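Local coordinates for protein glial cell-derived neurotrophic factor (Rattus norvegicus, PDB 1AGQ) that probably acts as a dimeric secreted growth factor of the cystine-knot superfamily that supports neurons by binding cell-surface receptors, at residues A107-L112 / S128-G133; R67-S72 / C103-F108. All coordinates share one frame; numbering follows the deposited sequence.

Contact 1: A107-L112 / S128-G133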
loop_
_atom_site.group_PDB
_atom_site.type_symbol
_atom_site.label_atom_id
_atom_site.label_comp_id
_atom_site.label_asym_id
_atom_site.label_seq_id
_atom_site.Cartn_x
_atom_site.Cartn_y
_atom_site.Cartn_z
ATOM N N ALA B 107 3.826 3.796 -12.663
ATOM C CA ALA B 107 4.785 4.876 -12.853
ATOM C C ALA B 107 6.176 4.237 -12.810
ATOM O O ALA B 107 6.394 3.253 -12.104
ATOM C CB ALA B 107 4.639 5.904 -11.754
ATOM N N PHE B 108 7.108 4.797 -13.571
ATOM C CA PHE B 108 8.465 4.254 -13.631
ATOM C C PHE B 108 9.486 5.261 -13.101
ATOM O O PHE B 108 9.280 6.483 -13.144
ATOM C CB PHE B 108 8.811 3.877 -15.085
ATOM C CG PHE B 108 8.128 2.628 -15.575
ATOM C CD1 PHE B 108 8.654 1.371 -15.296
ATOM C CD2 PHE B 108 6.932 2.709 -16.303
ATOM C CE1 PHE B 108 8.006 0.202 -15.726
ATOM C CE2 PHE B 108 6.280 1.546 -16.736
ATOM C CZ PHE B 108 6.815 0.293 -16.447
ATOM N N ASP B 109 10.592 4.747 -12.576
ATOM C CA ASP B 109 11.637 5.615 -12.067
ATOM C C ASP B 109 12.133 6.403 -13.275
ATOM O O ASP B 109 11.868 6.034 -14.422
ATOM C CB ASP B 109 12.798 4.791 -11.489
ATOM C CG ASP B 109 12.546 4.324 -10.073
ATOM O OD1 ASP B 109 11.833 5.018 -9.310
ATOM O OD2 ASP B 109 13.066 3.251 -9.711
ATOM N N ASP B 110 12.868 7.475 -13.026
ATOM C CA ASP B 110 13.388 8.275 -14.120
ATOM C C ASP B 110 14.440 7.488 -14.894
ATOM O O ASP B 110 15.072 6.572 -14.354
ATOM C CB ASP B 110 14.008 9.575 -13.586
ATOM C CG ASP B 110 12.972 10.496 -12.941
ATOM O OD1 ASP B 110 11.886 10.674 -13.526
ATOM O OD2 ASP B 110 13.243 11.044 -11.852
ATOM N N ASP B 111 14.596 7.843 -16.169
ATOM C CA ASP B 111 15.588 7.223 -17.046
ATOM C C ASP B 111 16.939 7.242 -16.317
ATOM O O ASP B 111 17.240 8.199 -15.603
ATOM C CB ASP B 111 15.711 8.026 -18.348
ATOM C CG ASP B 111 14.487 7.888 -19.247
ATOM O OD1 ASP B 111 13.598 7.080 -18.937
ATOM O OD2 ASP B 111 14.421 8.600 -20.284
ATOM N N LEU B 112 17.724 6.178 -16.474
ATOM C CA LEU B 112 19.043 6.092 -15.851
ATOM C C LEU B 112 20.042 6.151 -17.011
ATOM O O LEU B 112 20.005 5.300 -17.902
ATOM C CB LEU B 112 19.204 4.767 -15.078
ATOM C CG LEU B 112 20.657 4.419 -14.721
ATOM C CD1 LEU B 112 21.257 5.524 -13.872
ATOM C CD2 LEU B 112 20.711 3.096 -13.989
ATOM N N SER B 128 12.528 0.452 -14.043
ATOM C CA SER B 128 12.283 0.249 -12.632
ATOM C C SER B 128 10.969 0.909 -12.221
ATOM O O SER B 128 10.636 2.002 -12.688
ATOM C CB SER B 128 13.438 0.846 -11.827
ATOM O OG SER B 128 13.393 0.421 -10.479
ATOM N N ALA B 129 10.241 0.250 -11.327
ATOM C CA ALA B 129 8.966 0.799 -10.874
ATOM C C ALA B 129 9.137 1.936 -9.868
ATOM O O ALA B 129 10.040 1.917 -9.024
ATOM C CB ALA B 129 8.117 -0.305 -10.253
ATOM N N LYS B 130 8.252 2.923 -9.971
ATOM C CA LYS B 130 8.228 4.047 -9.053
ATOM C C LYS B 130 6.946 3.914 -8.210
ATOM O O LYS B 130 6.937 4.195 -7.011
ATOM C CB LYS B 130 8.193 5.353 -9.848
ATOM C CG LYS B 130 8.137 6.602 -9.008
ATOM C CD LYS B 130 8.481 7.801 -9.890
ATOM C CE LYS B 130 8.266 9.114 -9.165
ATOM N NZ LYS B 130 8.275 10.262 -10.116
ATOM N N ARG B 131 5.866 3.480 -8.862
ATOM C CA ARG B 131 4.554 3.313 -8.212
ATOM C C ARG B 131 3.926 2.053 -8.772
ATOM O O ARG B 131 4.064 1.785 -9.959
ATOM C CB ARG B 131 3.633 4.480 -8.564
ATOM C CG ARG B 131 3.689 5.679 -7.653
ATOM C CD ARG B 131 2.454 6.559 -7.878
ATOM N NE ARG B 131 2.311 6.997 -9.269
ATOM C CZ ARG B 131 1.194 6.874 -9.988
ATOM N NH1 ARG B 131 0.111 6.326 -9.453
ATOM N NH2 ARG B 131 1.158 7.297 -11.247
ATOM N N CYS B 132 3.216 1.312 -7.925
ATOM C CA CYS B 132 2.554 0.061 -8.309
ATOM C C CYS B 132 1.041 0.217 -8.324
ATOM O O CYS B 132 0.493 1.002 -7.552
ATOM C CB CYS B 132 2.913 -1.036 -7.318
ATOM S SG CYS B 132 4.686 -1.395 -7.344
ATOM N N GLY B 133 0.366 -0.526 -9.195
ATOM C CA GLY B 133 -1.088 -0.436 -9.249
ATOM C C GLY B 133 -1.688 -1.627 -9.961
ATOM O O GLY B 133 -1.011 -2.318 -10.728
HETATM O O HOH W 1 12.494 3.541 -15.009
#

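Contact 2: R67-S72 / C103-F108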
loop_
_atom_site.group_PDB
_atom_site.type_symbol
_atom_site.label_atom_id
_atom_site.label_comp_id
_atom_site.label_asym_id
_atom_site.label_seq_id
_atom_site.Cartn_x
_atom_site.Cartn_y
_atom_site.Cartn_z
ATOM N N ARG B 67 13.261 -1.605 -8.527
ATOM C CA ARG B 67 12.010 -1.828 -7.807
ATOM C C ARG B 67 10.989 -2.492 -8.711
ATOM O O ARG B 67 10.890 -2.187 -9.885
ATOM C CB ARG B 67 11.469 -0.511 -7.260
ATOM C CG ARG B 67 12.468 0.130 -6.316
ATOM C CD ARG B 67 11.813 1.226 -5.508
ATOM N NE ARG B 67 11.511 2.386 -6.339
ATOM C CZ ARG B 67 11.193 3.576 -5.844
ATOM N NH1 ARG B 67 11.134 3.735 -4.529
ATOM N NH2 ARG B 67 10.971 4.611 -6.651
ATOM N N TYR B 68 10.270 -3.455 -8.147
ATOM C CA TYR B 68 9.278 -4.171 -8.916
ATOM C C TYR B 68 7.991 -4.257 -8.121
ATOM O O TYR B 68 8.005 -4.112 -6.900
ATOM C CB TYR B 68 9.791 -5.571 -9.277
ATOM C CG TYR B 68 10.038 -6.483 -8.105
ATOM C CD1 TYR B 68 11.239 -6.439 -7.411
ATOM C CD2 TYR B 68 9.087 -7.434 -7.715
ATOM C CE1 TYR B 68 11.507 -7.320 -6.358
ATOM C CE2 TYR B 68 9.351 -8.327 -6.651
ATOM C CZ TYR B 68 10.563 -8.263 -5.981
ATOM O OH TYR B 68 10.829 -9.106 -4.906
ATOM N N CYS B 69 6.896 -4.492 -8.841
ATOM C CA CYS B 69 5.549 -4.586 -8.287
ATOM C C CYS B 69 5.066 -6.031 -8.270
ATOM O O CYS B 69 5.284 -6.802 -9.221
ATOM C CB CYS B 69 4.600 -3.749 -9.150
ATOM S SG CYS B 69 5.043 -2.000 -9.259
ATOM N N SER B 70 4.420 -6.408 -7.177
ATOM C CA SER B 70 3.892 -7.752 -7.048
ATOM C C SER B 70 2.861 -7.795 -5.933
ATOM O O SER B 70 2.909 -6.994 -5.003
ATOM C CB SER B 70 5.021 -8.749 -6.774
ATOM O OG SER B 70 5.589 -8.560 -5.492
ATOM N N GLY B 71 1.934 -8.737 -6.038
ATOM C CA GLY B 71 0.886 -8.859 -5.038
ATOM C C GLY B 71 -0.450 -9.133 -5.716
ATOM O O GLY B 71 -0.528 -9.185 -6.941
ATOM N N SER B 72 -1.501 -9.275 -4.911
ATOM C CA SER B 72 -2.845 -9.578 -5.409
ATOM C C SER B 72 -3.656 -8.381 -5.890
ATOM O O SER B 72 -3.535 -7.273 -5.354
ATOM C CB SER B 72 -3.639 -10.302 -4.315
ATOM N N CYS B 103 -0.813 -6.689 -10.791
ATOM C CA CYS B 103 -0.030 -5.711 -10.039
ATOM C C CYS B 103 1.202 -5.381 -10.885
ATOM O O CYS B 103 2.066 -6.228 -11.078
ATOM C CB CYS B 103 0.358 -6.311 -8.686
ATOM S SG CYS B 103 1.268 -5.149 -7.625
ATOM N N ARG B 104 1.256 -4.155 -11.386
ATOM C CA ARG B 104 2.311 -3.678 -12.283
ATOM C C ARG B 104 2.680 -2.228 -12.016
ATOM O O ARG B 104 2.004 -1.520 -11.269
ATOM C CB ARG B 104 1.808 -3.790 -13.729
ATOM C CG ARG B 104 1.365 -5.181 -14.116
ATOM C CD ARG B 104 2.549 -5.963 -14.653
ATOM N NE ARG B 104 3.142 -5.238 -15.768
ATOM C CZ ARG B 104 4.334 -5.520 -16.277
ATOM N NH1 ARG B 104 5.067 -6.484 -15.794
ATOM N NH2 ARG B 104 4.769 -4.784 -17.325
ATOM N N PRO B 105 3.799 -1.755 -12.615
ATOM C CA PRO B 105 4.135 -0.353 -12.369
ATOM C C PRO B 105 3.142 0.556 -13.076
ATOM O O PRO B 105 2.782 0.313 -14.232
ATOM C CB PRO B 105 5.541 -0.200 -12.976
ATOM C CG PRO B 105 6.032 -1.621 -13.180
ATOM C CD PRO B 105 4.796 -2.431 -13.443
ATOM N N VAL B 106 2.691 1.590 -12.372
ATOM C CA VAL B 106 1.776 2.568 -12.944
ATOM C C VAL B 106 2.625 3.799 -13.230
ATOM O O VAL B 106 2.227 4.719 -13.948
ATOM C CB VAL B 106 0.609 2.885 -11.963
ATOM C CG1 VAL B 106 -0.299 1.674 -11.868
ATOM C CG2 VAL B 106 1.131 3.210 -10.577
ATOM N N ALA B 107 3.826 3.796 -12.663
ATOM C CA ALA B 107 4.785 4.876 -12.853
ATOM C C ALA B 107 6.176 4.237 -12.810
ATOM O O ALA B 107 6.394 3.253 -12.104
ATOM C CB ALA B 107 4.639 5.904 -11.754
ATOM N N PHE B 108 7.108 4.797 -13.571
ATOM C CA PHE B 108 8.465 4.254 -13.631
ATOM C C PHE B 108 9.486 5.261 -13.101
ATOM O O PHE B 108 9.280 6.483 -13.144
ATOM C CB PHE B 108 8.811 3.877 -15.085
ATOM C CG PHE B 108 8.128 2.628 -15.575
ATOM C CD1 PHE B 108 8.654 1.371 -15.296
ATOM C CD2 PHE B 108 6.932 2.709 -16.303
ATOM C CE1 PHE B 108 8.006 0.202 -15.726
ATOM C CE2 PHE B 108 6.280 1.546 -16.736
ATOM C CZ PHE B 108 6.815 0.293 -16.447
HETATM O O HOH W 2 -1.226 -9.417 -9.631
#

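Contact 1: A107-L112 / S128-G133
Backbone hydrogen bonds join Ala-107 to Lys-130 and Arg-131. Ala-107 O accepts hydrogen bonds from two amides on the same face of its carbonyl plane, Lys-130 N at 2.8 Å and Arg-131 N at 3.3 Å, and both donors stand well above that plane. In return, Ala-107 N gives a weak bond to Arg-131 O. Two consecutive residues set against a single one make a classic beta bulge, which shifts the register of the antiparallel pair 103-108 and 129-134 by one where both chains turn a corner. Beyond it, Asp-109 N donates a short, nearly straight bond of 2.7 Å (168°) to Ser-128 O, and a water accepts from Ser-128 N while donating to Asp-109 O.

Among side chains, Ser-128 OG, held anti to its backbone N (chi1 -167°), donates to Asp-109 OD2 over 3.0 Å on the anti side of the carboxylate and somewhat out of its plane. The other oxygen, OD1, forms a salt bridge with Arg-67, whose backbone N bonds to Ser-128 OG. An alanine in place of Asp-109 would probably leave the Arg-67 guanidinium without this counter-charge and the Ser-128 hydroxyl without its acceptor.

The remaining van der Waals contacts are few. Ala-107 CB packs 3.6 Å from Arg-131 CB, and the arginine chain, bent at chi3, brings NE against the same methyl. Phe-108 turns its ring edge to Ser-128 O, with CD1 3.3 Å away, and Lys-130 CB rests 3.5 Å from Phe-108 C.

Contact 2: R67-S72 / C103-F108
Cys-69 and Cys-103 each point toward the facing strand and meet between them, Cys-69 CB 3.9 Å from Cys-103 SG. The strand segments 67-70 and 103-105 run roughly antiparallel (153°), yet no hydrogen bond joins them directly. With SG beside its backbone N and anti to the carbonyl carbon, Cys-69 lays its sulphur alongside Pro-105, 3.6 Å from the proline N and also touching the ring at CG. Cys-103 is turned differently: its SG is anti to the backbone N (chi1 -177°) and reaches across to the main chain of the facing strand, 3.4 Å from Ser-70 N. At the far end Cys-103 CB meets Gly-71 O at 3.5 Å, and a water bridges that carbonyl to Cys-103 N. Arg-104 turns its side chain away, to salt bridges with the C-terminal carboxylate of Ile-135 and with Asp-81, both of a second subunit. Gly-71 adopts a positive phi that would jam a side chain against the preceding carbonyl. Cys-69 is bonded to Cys-132 and Cys-103 to Cys-42; with Cys-73–Cys-134 these are the three disulfides of the cystine knot, in which Cys-42–Cys-103 threads the ring closed by the other two, as in the TGF-beta superfamily.

From the N terminus, strand 43-50 pairs with strand 63-70, whose end enters contact 2. That contact closes a loop of 30 intervening residues carrying helix 79-89. The chain then runs along strand 103-108, turns a corner and enters contact 1, sharing Ala-107 and Phe-108, and contact 1 closes a shorter loop of 15 residues containing nearly all of the hairpin 112-115/121-124. The two loops follow one another along the chain, so neither encloses the other. The return strand 129-134 reaches back to the first pair: Ala-129 packs on Cys-69 and bonds through its backbone to Arg-67. Both hairpin arms and the helical loop thus converge on the disulfide-linked centre.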